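Local atomic coordinates of uncharacterized protein (Sus scrofa, PDB entry 5BNI), a protein that belongs, as porcine CD38, to the ADP-ribosyl cyclase family and carries a four-stranded parallel beta sheet packed against helices. Residues A[163-168]-A[201-206]; A[154-159]-A[188-193]; A[177-182]-A[218-223]; A[73-78]-A[89-94]. All coordinates share one frame; numbering follows the deposited sequence.

Contact 1: A[163-168]-A[201-206]; sequences ISNAFD and PRDTCS
D203 reaches across to the turn at 163-168 and pushes its carboxylate against the backbone there, which makes this the tight end of the contact. OD1 of D203 accepts a hydrogen bond from the backbone N of N165, modelled at 2.5 Å and bent, a length too short to be trusted. On the same aspartate, CB lies 3.1 Å from the backbone O of I163 and 4.2 Å from CB of A166. D203 is buried, its CB directed at the turn. Its second carboxylate oxygen, OD2, is satisfied by S209 OG at the start of helix 208-219, and the D203 backbone is hydrogen-bonded to that of G161. Through this packing and these two outer bonds one acidic residue ties together two crossings of a parallel alpha/beta sheet: 163-168 belongs to the loop that leaves strand 153-160, while the loop that leaves strand 186-195 holds residues 201-206, and both run from the same end of the sheet toward their helices. N165 has positive phi; its ND2 comes no nearer than 4.1 Å to OD1 of D203, amide and carboxylate planes 52° apart.

Toward solvent the contact thins to R202, with one side-chain hydrogen bond. CB of R202 lies 3.5 Å from C of I163, and the chain then bends at chi3 (64°), which brings NE round to face S164. The hydrogen bond from R202 NE to S164 OG is long, 3.3 Å, but nearly straight at 164°, and OG lies in the guanidinium plane, at its edge. Both S164 and R202 are exposed.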
# COMPACT_ATOMS: atom_id res chain seq x y z
N ILE A 163 -11.74 -13.47 -12.16
CA ILE A 163 -12.89 -13.03 -11.40
C ILE A 163 -13.72 -12.04 -12.18
O ILE A 163 -13.19 -11.28 -13.01
CB ILE A 163 -12.48 -12.36 -10.08
CG1 ILE A 163 -11.67 -11.09 -10.36
CG2 ILE A 163 -11.71 -13.34 -9.19
CD1 ILE A 163 -11.92 -9.98 -9.37
N SER A 164 -15.02 -12.04 -11.92
CA SER A 164 -15.89 -11.08 -12.56
C SER A 164 -15.46 -9.78 -11.93
O SER A 164 -15.09 -9.74 -10.76
CB SER A 164 -17.35 -11.40 -12.24
OG SER A 164 -17.66 -12.73 -12.61
N ASN A 165 -15.46 -8.72 -12.73
CA ASN A 165 -15.07 -7.41 -12.22
C ASN A 165 -13.67 -7.38 -11.59
O ASN A 165 -13.52 -7.22 -10.38
CB ASN A 165 -16.14 -6.87 -11.26
CG ASN A 165 -17.43 -6.48 -11.99
OD1 ASN A 165 -18.54 -6.69 -11.48
ND2 ASN A 165 -17.29 -5.92 -13.19
N ALA A 166 -12.65 -7.54 -12.43
CA ALA A 166 -11.26 -7.50 -11.98
C ALA A 166 -10.97 -6.14 -11.35
O ALA A 166 -10.26 -6.04 -10.35
CB ALA A 166 -10.33 -7.72 -13.16
N PHE A 167 -11.51 -5.08 -11.97
CA PHE A 167 -11.37 -3.74 -11.41
C PHE A 167 -12.52 -3.53 -10.44
O PHE A 167 -13.69 -3.49 -10.84
CB PHE A 167 -11.39 -2.65 -12.49
CG PHE A 167 -11.42 -1.25 -11.90
CD1 PHE A 167 -10.38 -0.82 -11.08
CD2 PHE A 167 -12.49 -0.39 -12.13
CE1 PHE A 167 -10.42 0.45 -10.50
CE2 PHE A 167 -12.53 0.86 -11.55
CZ PHE A 167 -11.49 1.29 -10.74
N ASP A 168 -12.17 -3.38 -9.17
CA ASP A 168 -13.15 -3.22 -8.11
C ASP A 168 -13.08 -1.83 -7.46
O ASP A 168 -12.07 -1.49 -6.86
CB ASP A 168 -12.87 -4.27 -7.05
CG ASP A 168 -14.01 -4.41 -6.06
OD1 ASP A 168 -14.79 -3.44 -5.87
OD2 ASP A 168 -14.13 -5.50 -5.47
N PRO A 201 -11.76 -16.77 -19.19
CA PRO A 201 -11.56 -15.65 -18.28
C PRO A 201 -12.89 -15.01 -17.89
O PRO A 201 -13.74 -14.75 -18.75
CB PRO A 201 -10.69 -14.69 -19.10
CG PRO A 201 -10.18 -15.52 -20.25
CD PRO A 201 -11.34 -16.40 -20.55
N ARG A 202 -13.05 -14.75 -16.60
CA ARG A 202 -14.27 -14.14 -16.09
C ARG A 202 -14.34 -12.64 -16.32
O ARG A 202 -15.40 -12.04 -16.16
CB ARG A 202 -14.45 -14.47 -14.62
CG ARG A 202 -14.48 -15.96 -14.33
CD ARG A 202 -15.06 -16.21 -12.95
NE ARG A 202 -16.46 -15.79 -12.86
CZ ARG A 202 -17.50 -16.62 -12.91
NH1 ARG A 202 -18.73 -16.15 -12.82
NH2 ARG A 202 -17.30 -17.92 -13.07
N ASP A 203 -13.21 -12.04 -16.68
CA ASP A 203 -13.14 -10.60 -16.99
C ASP A 203 -12.00 -10.33 -17.97
O ASP A 203 -10.94 -10.94 -17.87
CB ASP A 203 -12.92 -9.76 -15.73
CG ASP A 203 -13.85 -8.57 -15.66
OD1 ASP A 203 -14.98 -8.71 -15.15
OD2 ASP A 203 -13.45 -7.49 -16.13
N THR A 204 -12.23 -9.41 -18.91
CA THR A 204 -11.23 -9.05 -19.92
C THR A 204 -11.00 -7.54 -20.02
O THR A 204 -11.69 -6.75 -19.36
CB THR A 204 -11.63 -9.52 -21.33
OG1 THR A 204 -12.97 -9.09 -21.63
CG2 THR A 204 -11.53 -11.02 -21.45
N CYS A 205 -10.04 -7.16 -20.85
CA CYS A 205 -9.76 -5.77 -21.10
C CYS A 205 -11.00 -5.17 -21.73
O CYS A 205 -11.33 -4.01 -21.50
CB CYS A 205 -8.58 -5.62 -22.05
SG CYS A 205 -6.93 -5.77 -21.29
N SER A 206 -11.71 -5.99 -22.50
CA SER A 206 -12.92 -5.53 -23.18
C SER A 206 -14.06 -5.37 -22.20
O SER A 206 -15.04 -4.71 -22.51
CB SER A 206 -13.32 -6.51 -24.28
OG SER A 206 -12.19 -6.87 -25.05

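Contact 2: A[154-159]-A[188-193]; sequences MVQVFL and TLKAWV
M154-L159 and T188-V193 run side by side as parallel strands in strict one-to-one register, their axes 4.5 Å apart at closest and twisted by 24°, with five backbone hydrogen bonds from V155 N...T188 O at one end to L159 N...W192 O (2.7 Å) at the other. On one face F158 meets W192. CD1 of the indole sits over a face of the phenyl ring, 3.4 Å from F158 CE1, and the ring planes are only 9° apart; yet the phenyl and five-membered rings are slid so far (centroids 4.6 Å) that they barely overlap. F158 and W192 both have CG anti to the carbonyl carbon, and with this shared torsion the rings lie side by side. Q156 lies alongside W192, its OE1 at the indole edge and the amide plane steeply inclined to the ring. Farther along this face SD of M154 touches CB of K190 at 3.9 Å.

The other face is aliphatic. L189 leans across so that its CD1 reaches CG1 of V155 at 4.0 Å, while CG1 of V157 packs on CB of A191 at 4.1 Å.

This pair is the strand-to-strand core of a right-handed beta-alpha-beta crossover whose helix is 172-177. Helix 208-219 covers the L189, L159 and V193 part of the aliphatic face, with L217 against L189 and I210 against L159 and V193. Strand 74-77 flanks 154-159, where W77 stacks on F158, and strand 223-230 flanks 188-193.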
# COMPACT_ATOMS: atom_id res chain seq x y z
N MET A 154 5.19 6.24 -15.92
CA MET A 154 4.23 5.19 -16.20
C MET A 154 3.95 4.42 -14.91
O MET A 154 4.85 4.20 -14.10
CB MET A 154 4.78 4.27 -17.30
CG MET A 154 3.79 3.28 -17.93
SD MET A 154 3.97 1.63 -17.23
CE MET A 154 5.76 1.40 -17.35
N VAL A 155 2.69 4.02 -14.72
CA VAL A 155 2.25 3.28 -13.53
C VAL A 155 1.49 2.05 -13.99
O VAL A 155 0.85 2.07 -15.05
CB VAL A 155 1.36 4.17 -12.65
CG1 VAL A 155 0.79 3.40 -11.47
CG2 VAL A 155 2.19 5.34 -12.13
N GLN A 156 1.57 0.96 -13.22
CA GLN A 156 0.87 -0.25 -13.58
C GLN A 156 0.15 -0.90 -12.43
O GLN A 156 0.62 -0.87 -11.28
CB GLN A 156 1.81 -1.26 -14.24
CG GLN A 156 3.22 -1.20 -13.74
CD GLN A 156 4.18 -1.87 -14.70
OE1 GLN A 156 4.03 -1.76 -15.92
NE2 GLN A 156 5.17 -2.57 -14.16
N VAL A 157 -1.00 -1.48 -12.75
CA VAL A 157 -1.82 -2.17 -11.76
C VAL A 157 -2.09 -3.56 -12.30
O VAL A 157 -2.49 -3.72 -13.46
CB VAL A 157 -3.16 -1.43 -11.45
CG1 VAL A 157 -4.03 -1.30 -12.69
CG2 VAL A 157 -3.92 -2.16 -10.34
N PHE A 158 -1.84 -4.56 -11.47
CA PHE A 158 -2.08 -5.92 -11.85
C PHE A 158 -3.45 -6.37 -11.35
O PHE A 158 -3.75 -6.31 -10.15
CB PHE A 158 -0.95 -6.82 -11.34
CG PHE A 158 0.35 -6.64 -12.09
CD1 PHE A 158 0.58 -7.32 -13.28
CD2 PHE A 158 1.34 -5.76 -11.63
CE1 PHE A 158 1.77 -7.13 -14.00
CE2 PHE A 158 2.52 -5.56 -12.35
CZ PHE A 158 2.74 -6.26 -13.54
N LEU A 159 -4.30 -6.80 -12.29
CA LEU A 159 -5.65 -7.23 -11.99
C LEU A 159 -5.90 -8.69 -12.25
O LEU A 159 -5.17 -9.33 -13.00
CB LEU A 159 -6.64 -6.41 -12.82
CG LEU A 159 -6.55 -4.92 -12.52
CD1 LEU A 159 -7.25 -4.14 -13.62
CD2 LEU A 159 -7.11 -4.62 -11.13
N THR A 188 0.71 7.86 -18.08
CA THR A 188 -0.12 6.71 -18.45
C THR A 188 -0.22 5.65 -17.37
O THR A 188 0.71 5.43 -16.60
CB THR A 188 0.34 6.00 -19.77
OG1 THR A 188 1.07 4.81 -19.45
CG2 THR A 188 1.22 6.88 -20.64
N LEU A 189 -1.36 4.97 -17.32
CA LEU A 189 -1.56 3.84 -16.43
C LEU A 189 -1.67 2.59 -17.28
O LEU A 189 -2.47 2.53 -18.19
CB LEU A 189 -2.84 3.98 -15.61
CG LEU A 189 -3.26 2.71 -14.87
CD1 LEU A 189 -2.15 2.24 -13.97
CD2 LEU A 189 -4.47 2.99 -14.03
N LYS A 190 -0.85 1.60 -17.00
CA LYS A 190 -0.89 0.36 -17.74
C LYS A 190 -1.55 -0.70 -16.88
O LYS A 190 -1.10 -0.97 -15.76
CB LYS A 190 0.52 -0.07 -18.12
CG LYS A 190 0.58 -0.67 -19.51
CD LYS A 190 1.02 -2.12 -19.50
CE LYS A 190 2.43 -2.22 -20.06
NZ LYS A 190 3.46 -2.64 -19.05
N ALA A 191 -2.62 -1.30 -17.38
CA ALA A 191 -3.32 -2.33 -16.63
C ALA A 191 -3.04 -3.67 -17.24
O ALA A 191 -3.04 -3.82 -18.46
CB ALA A 191 -4.81 -2.06 -16.63
N TRP A 192 -2.78 -4.65 -16.39
CA TRP A 192 -2.54 -6.02 -16.82
C TRP A 192 -3.61 -6.89 -16.20
O TRP A 192 -3.74 -6.92 -14.97
CB TRP A 192 -1.21 -6.53 -16.31
CG TRP A 192 -0.00 -5.82 -16.84
CD1 TRP A 192 0.70 -4.82 -16.22
CD2 TRP A 192 0.68 -6.09 -18.06
NE1 TRP A 192 1.77 -4.45 -16.99
CE2 TRP A 192 1.78 -5.21 -18.12
CE3 TRP A 192 0.47 -6.99 -19.11
CZ2 TRP A 192 2.67 -5.20 -19.20
CZ3 TRP A 192 1.37 -6.99 -20.18
CH2 TRP A 192 2.44 -6.08 -20.22
N VAL A 193 -4.38 -7.59 -17.03
CA VAL A 193 -5.36 -8.51 -16.49
C VAL A 193 -4.77 -9.88 -16.67
O VAL A 193 -4.64 -10.36 -17.78
CB VAL A 193 -6.72 -8.38 -17.18
CG1 VAL A 193 -7.73 -9.29 -16.51
CG2 VAL A 193 -7.22 -6.95 -17.11

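Contact 3: A[177-182]-A[218-223]; sequences EVHSLQ and RGKNIK
K220 stretches from the end of helix 208-219 to the turn at 177-182 and is gripped there by two backbone carbonyls. Its NZ donates to O of L181 at 2.9 Å and to O of H179 at 3.0 Å, and the two bonds differ in kind: the ammonium lies in the carbonyl plane of L181, with a C=O...donor angle of 159°, whereas it stands above the carbonyl plane of H179 and so is not on a lone pair. The first part of the chain is extended through chi2; the bends come late, at chi3 (132°) and chi4 (-70°), and the last one swings NZ in between the two oxygens. On the way CE passes 3.2 Å from O of V178 and 4.3 Å from ND1 of H179, obliquely to the imidazole.

K220 lies within the Schellman motif that finishes helix 208-219, directly before N221, which has positive phi. From there the chain turns toward strand 223-230, so the contact joins the end of one crossover helix to the turn after helix 172-177, in the layer of helices on one side of the parallel sheet.

Beside the lysine the packing is apolar and looser. I222, its side chain extended through chi2, points its CD1 at the turn and stops 4.3 Å from the carbonyl carbon C of Q182. L181 also turns its CB toward 218-223 and is buried, resting besides on A148 of helix 135-149. The amide of Q182 faces elsewhere, its NE2 bonded to O of E149.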
# COMPACT_ATOMS: atom_id res chain seq x y z
N GLU A 177 -6.20 4.81 -4.49
CA GLU A 177 -4.96 5.00 -5.26
C GLU A 177 -5.06 5.64 -6.62
O GLU A 177 -4.28 6.56 -6.91
CB GLU A 177 -4.20 3.68 -5.32
CG GLU A 177 -3.86 3.17 -3.93
CD GLU A 177 -3.31 1.75 -3.89
OE1 GLU A 177 -4.06 0.78 -4.14
OE2 GLU A 177 -2.12 1.61 -3.57
N VAL A 178 -5.98 5.18 -7.49
CA VAL A 178 -6.11 5.77 -8.83
C VAL A 178 -6.46 7.23 -8.73
O VAL A 178 -6.00 8.03 -9.53
CB VAL A 178 -7.25 5.13 -9.67
CG1 VAL A 178 -6.75 3.88 -10.37
CG2 VAL A 178 -8.47 4.84 -8.81
N HIS A 179 -7.30 7.58 -7.77
CA HIS A 179 -7.72 8.95 -7.61
C HIS A 179 -6.62 9.86 -7.09
O HIS A 179 -6.68 11.06 -7.28
CB HIS A 179 -8.96 9.00 -6.73
CG HIS A 179 -10.15 8.40 -7.38
ND1 HIS A 179 -10.73 8.96 -8.49
CD2 HIS A 179 -10.85 7.28 -7.11
CE1 HIS A 179 -11.75 8.21 -8.87
NE2 HIS A 179 -11.85 7.18 -8.05
N SER A 180 -5.61 9.28 -6.45
CA SER A 180 -4.52 10.08 -5.92
C SER A 180 -3.36 10.16 -6.90
O SER A 180 -2.34 10.77 -6.58
CB SER A 180 -4.04 9.51 -4.59
OG SER A 180 -4.89 9.91 -3.53
N LEU A 181 -3.50 9.53 -8.06
CA LEU A 181 -2.45 9.65 -9.08
C LEU A 181 -2.57 11.06 -9.63
O LEU A 181 -3.68 11.58 -9.77
CB LEU A 181 -2.61 8.61 -10.20
CG LEU A 181 -2.40 7.13 -9.83
CD1 LEU A 181 -2.73 6.22 -10.99
CD2 LEU A 181 -0.96 6.88 -9.40
N GLN A 182 -1.47 11.70 -9.96
CA GLN A 182 -1.54 13.08 -10.44
C GLN A 182 -1.23 13.21 -11.94
O GLN A 182 -0.20 12.74 -12.42
CB GLN A 182 -0.62 13.96 -9.62
CG GLN A 182 -0.80 13.77 -8.13
CD GLN A 182 -0.05 14.82 -7.33
OE1 GLN A 182 -0.46 15.99 -7.28
NE2 GLN A 182 1.02 14.41 -6.68
N ARG A 218 -9.50 8.79 -17.84
CA ARG A 218 -9.89 9.69 -18.89
C ARG A 218 -10.27 11.02 -18.27
O ARG A 218 -9.97 12.07 -18.82
CB ARG A 218 -11.06 9.10 -19.69
CG ARG A 218 -11.54 9.95 -20.84
CD ARG A 218 -11.84 9.09 -22.06
NE ARG A 218 -10.89 9.39 -23.13
CZ ARG A 218 -10.06 8.49 -23.67
NH1 ARG A 218 -10.08 7.24 -23.28
NH2 ARG A 218 -9.24 8.85 -24.62
N GLY A 219 -10.91 10.97 -17.11
CA GLY A 219 -11.35 12.18 -16.40
C GLY A 219 -10.21 12.99 -15.84
O GLY A 219 -10.34 14.19 -15.70
N LYS A 220 -9.10 12.34 -15.51
CA LYS A 220 -7.92 13.02 -14.98
C LYS A 220 -6.93 13.33 -16.10
O LYS A 220 -5.81 13.81 -15.86
CB LYS A 220 -7.21 12.13 -13.96
CG LYS A 220 -8.08 11.60 -12.83
CD LYS A 220 -7.37 10.47 -12.12
CE LYS A 220 -7.42 10.65 -10.63
NZ LYS A 220 -6.58 11.80 -10.16
N ASN A 221 -7.33 13.05 -17.33
CA ASN A 221 -6.47 13.31 -18.47
C ASN A 221 -5.22 12.43 -18.47
O ASN A 221 -4.14 12.86 -18.84
CB ASN A 221 -6.09 14.79 -18.51
CG ASN A 221 -7.31 15.69 -18.61
OD1 ASN A 221 -8.15 15.53 -19.50
ND2 ASN A 221 -7.42 16.65 -17.70
N ILE A 222 -5.39 11.19 -18.04
CA ILE A 222 -4.28 10.25 -18.02
C ILE A 222 -4.59 9.09 -18.96
O ILE A 222 -5.67 8.49 -18.91
CB ILE A 222 -4.05 9.70 -16.61
CG1 ILE A 222 -3.70 10.84 -15.67
CG2 ILE A 222 -2.92 8.70 -16.61
CD1 ILE A 222 -3.40 10.38 -14.28
N LYS A 223 -3.62 8.77 -19.81
CA LYS A 223 -3.78 7.71 -20.78
C LYS A 223 -3.93 6.37 -20.06
O LYS A 223 -3.39 6.18 -18.96
CB LYS A 223 -2.58 7.71 -21.72
CG LYS A 223 -2.58 6.65 -22.81
CD LYS A 223 -1.30 6.74 -23.62
CE LYS A 223 -1.03 5.46 -24.41
NZ LYS A 223 -1.85 5.40 -25.65

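Contact 4: A[73-78]-A[89-94]; sequences KTVFWS and KTQKGL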
# COMPACT_ATOMS: atom_id res chain seq x y z
N LYS A 73 8.37 3.01 -12.09
CA LYS A 73 8.52 1.81 -11.27
C LYS A 73 7.41 1.57 -10.25
O LYS A 73 7.46 0.59 -9.51
CB LYS A 73 9.89 1.82 -10.55
CG LYS A 73 11.07 2.01 -11.47
CD LYS A 73 11.26 0.80 -12.36
CE LYS A 73 12.06 1.15 -13.60
NZ LYS A 73 11.47 0.39 -14.72
N THR A 74 6.43 2.46 -10.17
CA THR A 74 5.33 2.26 -9.22
C THR A 74 4.37 1.19 -9.72
O THR A 74 3.93 1.22 -10.87
CB THR A 74 4.55 3.57 -8.97
OG1 THR A 74 5.40 4.53 -8.33
CG2 THR A 74 3.32 3.31 -8.12
N VAL A 75 4.05 0.25 -8.84
CA VAL A 75 3.14 -0.85 -9.18
C VAL A 75 2.04 -1.03 -8.13
O VAL A 75 2.20 -0.68 -6.97
CB VAL A 75 3.92 -2.17 -9.33
CG1 VAL A 75 2.97 -3.32 -9.54
CG2 VAL A 75 4.83 -2.06 -10.53
N PHE A 76 0.92 -1.59 -8.57
CA PHE A 76 -0.22 -1.86 -7.70
C PHE A 76 -0.76 -3.25 -7.99
O PHE A 76 -0.94 -3.61 -9.15
CB PHE A 76 -1.35 -0.84 -7.95
CG PHE A 76 -1.01 0.56 -7.54
CD1 PHE A 76 -0.96 0.91 -6.20
CD2 PHE A 76 -0.69 1.52 -8.48
CE1 PHE A 76 -0.61 2.19 -5.81
CE2 PHE A 76 -0.33 2.80 -8.10
CZ PHE A 76 -0.29 3.14 -6.76
N TRP A 77 -1.00 -4.02 -6.94
CA TRP A 77 -1.61 -5.34 -7.09
C TRP A 77 -2.98 -5.21 -6.46
O TRP A 77 -3.07 -5.05 -5.24
CB TRP A 77 -0.75 -6.41 -6.39
CG TRP A 77 0.49 -6.69 -7.19
CD1 TRP A 77 1.61 -5.91 -7.26
CD2 TRP A 77 0.70 -7.77 -8.09
NE1 TRP A 77 2.50 -6.42 -8.16
CE2 TRP A 77 1.97 -7.57 -8.69
CE3 TRP A 77 -0.05 -8.89 -8.47
CZ2 TRP A 77 2.51 -8.45 -9.63
CZ3 TRP A 77 0.48 -9.77 -9.41
CH2 TRP A 77 1.75 -9.53 -9.98
N SER A 78 -4.02 -5.24 -7.29
CA SER A 78 -5.40 -5.08 -6.79
C SER A 78 -6.11 -6.41 -6.78
O SER A 78 -6.29 -7.03 -7.81
CB SER A 78 -6.18 -4.06 -7.63
OG SER A 78 -7.50 -3.91 -7.13
N LYS A 89 9.97 -12.81 -10.57
CA LYS A 89 11.18 -12.64 -11.39
C LYS A 89 11.09 -11.41 -12.31
O LYS A 89 12.08 -10.71 -12.56
CB LYS A 89 11.47 -13.90 -12.22
CG LYS A 89 11.96 -15.08 -11.40
CD LYS A 89 11.90 -16.40 -12.16
CE LYS A 89 11.57 -17.53 -11.20
NZ LYS A 89 10.98 -18.74 -11.85
N THR A 90 9.87 -11.19 -12.80
CA THR A 90 9.49 -10.09 -13.70
C THR A 90 9.41 -8.75 -12.95
O THR A 90 9.59 -7.68 -13.54
CB THR A 90 8.10 -10.39 -14.31
OG1 THR A 90 8.02 -11.78 -14.65
CG2 THR A 90 7.80 -9.54 -15.55
N GLN A 91 9.18 -8.84 -11.64
CA GLN A 91 8.98 -7.69 -10.77
C GLN A 91 10.22 -7.08 -10.06
O GLN A 91 10.10 -6.09 -9.35
CB GLN A 91 7.88 -8.07 -9.78
CG GLN A 91 7.68 -7.10 -8.65
CD GLN A 91 6.25 -7.07 -8.18
OE1 GLN A 91 5.53 -6.12 -8.47
NE2 GLN A 91 5.83 -8.12 -7.48
N LYS A 92 11.41 -7.63 -10.27
CA LYS A 92 12.59 -7.12 -9.59
C LYS A 92 12.91 -5.63 -9.65
O LYS A 92 13.61 -5.12 -8.79
CB LYS A 92 13.82 -7.89 -10.02
CG LYS A 92 14.46 -8.68 -8.89
CD LYS A 92 15.53 -7.87 -8.19
CE LYS A 92 16.32 -8.77 -7.25
NZ LYS A 92 17.76 -8.39 -7.11
N GLY A 93 12.43 -4.92 -10.67
CA GLY A 93 12.66 -3.46 -10.72
C GLY A 93 11.57 -2.64 -10.01
O GLY A 93 11.82 -1.60 -9.38
N LEU A 94 10.36 -3.15 -10.11
CA LEU A 94 9.18 -2.48 -9.63
C LEU A 94 9.05 -2.33 -8.13
O LEU A 94 9.56 -3.14 -7.37
CB LEU A 94 7.97 -3.22 -10.18
CG LEU A 94 8.17 -3.48 -11.67
CD1 LEU A 94 6.99 -4.22 -12.25
CD2 LEU A 94 8.44 -2.17 -12.38
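K73 meets G93 and L94 where the chain enters strand 74-77, an outermost strand of the parallel sheet in this ADP-ribosyl cyclase fold; the loop after that strand folds back over it at 89-94. The lysine uses its aliphatic part. After a bend at chi2 (-69°), CD comes within 3.9 Å of the carbonyl O of G93 and 4.1 Å from CD2 of L94, the two side chains crossing at about a right angle. Its own carbonyl O faces the CA of L94 at 3.5 Å, a C-H...O approach. Backbone hydrogen bonds of K73 and V75 to F95 carry the pairing one residue beyond 89-94.

V75 makes the close apolar contact. Its CG2, anti to the carbonyl carbon, lies 3.4 Å from CB of L94 and nearly as near to CD1, so one valine methyl takes most of the V75-L94 contact. The other methyl, CG1, faces Q91 instead. L94 also touches Q156 of strand 153-160, so the loop covers part of that strand as well.

F76 turns to the other side of the sheet, where its ring meets those of F147 and F173. W77 comes back to the loop side and slides past Q91 in the opposite direction, indole and amide planes 60° apart. Q91 is poorly ordered, which makes the details of its bond less sure: as modelled, NE1 of W77 donates to OE1 of Q91 at 3.1 Å, NE1 lying in the amide carbonyl plane on a lone pair of OE1, and the oxygen is tilted 17° out of the indole plane.

Overall arrangement
The parallel sheet ties the four contacts together. Contact 2 is its middle pair of strands, and contact 4 adds the neighbouring edge strand: their centres are 10 Å apart, and F158 N to F76 O (2.7 Å) probably closes a hydrogen bond between them. Contact 3 meets contact 2 at its opposite flank, where L189 N lies 2.9 Å from K223 O; the centres of contacts 2 and 3 are 12 Å apart. Contact 1 joins the loops that continue both strands of contact 2, touching it through A166 and L159, at 14 Å between centres. Contacts 1 and 3 lie farther apart, their centres 20 Å from each other, and bracket helix 208-219.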